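Local coordinates for insect group II chitinase (Ostrinia furnacalis, PDB 5Y2A), which probably hydrolyses the beta-1,4 linkages of chitin through a family 18 glycoside hydrolase domain, at residues E45-I49 against K103-A108. Residues are numbered along the deposited sequence.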
loop_
_atom_site.group_PDB
_atom_site.type_symbol
_atom_site.label_atom_id
_atom_site.label_comp_id
_atom_site.label_asym_id
_atom_site.label_seq_id
_atom_site.Cartn_x
_atom_site.Cartn_y
_atom_site.Cartn_z
ATOM N N GLU A 45 -13.424 4.638 -17.899
ATOM C CA GLU A 45 -13.960 4.615 -19.252
ATOM C C GLU A 45 -15.023 5.683 -19.479
ATOM O O GLU A 45 -14.917 6.484 -20.414
ATOM C CB GLU A 45 -14.544 3.232 -19.548
ATOM C CG GLU A 45 -13.525 2.124 -19.452
ATOM C CD GLU A 45 -12.460 2.256 -20.517
ATOM O OE1 GLU A 45 -12.789 2.743 -21.620
ATOM O OE2 GLU A 45 -11.296 1.891 -20.247
ATOM N N GLU A 46 -16.032 5.727 -18.611
ATOM C CA GLU A 46 -17.162 6.622 -18.803
ATOM C C GLU A 46 -16.927 8.017 -18.249
ATOM O O GLU A 46 -17.664 8.941 -18.610
ATOM C CB GLU A 46 -18.413 6.022 -18.152
ATOM C CG GLU A 46 -18.771 4.647 -18.690
ATOM C CD GLU A 46 -19.082 4.660 -20.175
ATOM O OE1 GLU A 46 -19.469 5.730 -20.698
ATOM O OE2 GLU A 46 -18.918 3.601 -20.823
ATOM N N LEU A 47 -15.924 8.183 -17.390
ATOM C CA LEU A 47 -15.620 9.462 -16.750
ATOM C C LEU A 47 -16.849 10.023 -16.031
ATOM O O LEU A 47 -17.213 11.190 -16.185
ATOM C CB LEU A 47 -15.067 10.461 -17.767
ATOM C CG LEU A 47 -13.810 10.036 -18.536
ATOM C CD1 LEU A 47 -13.394 11.115 -19.516
ATOM C CD2 LEU A 47 -12.656 9.687 -17.598
ATOM N N VAL A 48 -17.492 9.165 -15.234
ATOM C CA VAL A 48 -18.588 9.562 -14.359
ATOM C C VAL A 48 -18.371 8.931 -12.990
ATOM O O VAL A 48 -17.614 7.970 -12.833
ATOM C CB VAL A 48 -19.981 9.169 -14.901
ATOM C CG1 VAL A 48 -20.261 9.842 -16.245
ATOM C CG2 VAL A 48 -20.103 7.661 -15.002
ATOM N N ILE A 49 -19.065 9.487 -11.992
ATOM C CA ILE A 49 -18.995 8.963 -10.633
ATOM C C ILE A 49 -19.487 7.525 -10.595
ATOM O O ILE A 49 -20.496 7.175 -11.220
ATOM C CB ILE A 49 -19.830 9.840 -9.684
ATOM C CG1 ILE A 49 -19.235 11.238 -9.567
ATOM C CG2 ILE A 49 -19.981 9.172 -8.320
ATOM C CD1 ILE A 49 -20.150 12.230 -8.856
ATOM N N LYS A 103 -21.362 15.586 -19.617
ATOM C CA LYS A 103 -21.841 14.261 -19.230
ATOM C C LYS A 103 -21.634 14.014 -17.736
ATOM O O LYS A 103 -22.524 13.490 -17.055
ATOM C CB LYS A 103 -21.119 13.207 -20.071
ATOM C CG LYS A 103 -21.465 11.758 -19.786
ATOM C CD LYS A 103 -20.463 10.847 -20.501
ATOM C CE LYS A 103 -20.673 9.378 -20.177
ATOM N NZ LYS A 103 -19.583 8.543 -20.766
ATOM N N PHE A 104 -20.468 14.397 -17.210
ATOM C CA PHE A 104 -20.181 14.205 -15.788
ATOM C C PHE A 104 -21.190 14.939 -14.915
ATOM O O PHE A 104 -21.736 14.369 -13.962
ATOM C CB PHE A 104 -18.759 14.680 -15.481
ATOM C CG PHE A 104 -18.389 14.607 -14.020
ATOM C CD1 PHE A 104 -18.656 15.667 -13.169
ATOM C CD2 PHE A 104 -17.772 13.478 -13.506
ATOM C CE1 PHE A 104 -18.320 15.603 -11.825
ATOM C CE2 PHE A 104 -17.427 13.404 -12.164
ATOM C CZ PHE A 104 -17.705 14.469 -11.321
ATOM N N VAL A 105 -21.445 16.212 -15.227
ATOM C CA VAL A 105 -22.310 17.043 -14.392
ATOM C C VAL A 105 -23.730 16.492 -14.368
ATOM O O VAL A 105 -24.362 16.396 -13.310
ATOM C CB VAL A 105 -22.282 18.502 -14.882
ATOM C CG1 VAL A 105 -23.365 19.318 -14.187
ATOM C CG2 VAL A 105 -20.910 19.111 -14.657
ATOM N N VAL A 106 -24.262 16.136 -15.538
ATOM C CA VAL A 106 -25.622 15.600 -15.602
ATOM C C VAL A 106 -25.726 14.306 -14.801
ATOM O O VAL A 106 -26.665 14.109 -14.021
ATOM C CB VAL A 106 -26.052 15.395 -17.065
ATOM C CG1 VAL A 106 -27.313 14.551 -17.127
ATOM C CG2 VAL A 106 -26.274 16.739 -17.736
ATOM N N HIS A 107 -24.762 13.403 -14.987
ATOM C CA HIS A 107 -24.793 12.130 -14.275
ATOM C C HIS A 107 -24.607 12.324 -12.772
ATOM O O HIS A 107 -25.249 11.637 -11.968
ATOM C CB HIS A 107 -23.717 11.197 -14.835
ATOM C CG HIS A 107 -23.578 9.917 -14.074
ATOM N ND1 HIS A 107 -22.816 9.810 -12.929
ATOM C CD2 HIS A 107 -24.100 8.687 -14.295
ATOM C CE1 HIS A 107 -22.879 8.571 -12.476
ATOM N NE2 HIS A 107 -23.652 7.869 -13.287
ATOM N N ALA A 108 -23.730 13.249 -12.377
ATOM C CA ALA A 108 -23.462 13.457 -10.958
ATOM C C ALA A 108 -24.724 13.861 -10.206
ATOM O O ALA A 108 -25.001 13.341 -9.121
ATOM C CB ALA A 108 -22.371 14.513 -10.781
HETATM O O HOH W 1 -16.458 8.572 -21.752
HETATM O O HOH W 2 -20.707 11.647 -12.662
#
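Lys103, with all four chi angles near t, reaches fully extended from helix 98-115 to the turn at Glu46. Lys103 NZ donates to Glu46 O (2.9 Å) and forms a salt bridge with Glu46 OE1 (2.8 Å), which the m, m rotamer of Glu46 folds back beside its own carbonyl; a water on Glu45 O adds a weak third bond to NZ. One turn on, His107 (chi1 t) lays a ring face over Val48, a CH-pi contact with CB 3.7 Å from the ring centroid. A second water lies between ring and backbone, accepting a hydrogen bond from Ile49 N (2.8 Å), donating to Phe104 O (3.2 Å) and bonding to His107 ND1 (2.8 Å). Deeper in, Phe104, also t, meets Leu47 O with its ring edge, while Ile49, m and t, extends CG1 to 3.8 Å from Phe104 CE2 and CD1 to 3.7 Å from Ala108 CB. Leu78 and Leu80 of strand 75-81 line the same apolar layer, and Leu148 and Leu152 of helix 141-159 cover Phe104. Here a beta-hairpin connection, between strands 34-42 and 49-51, packs on an outer helix of the TIM barrel characteristic of family 18 chitinases.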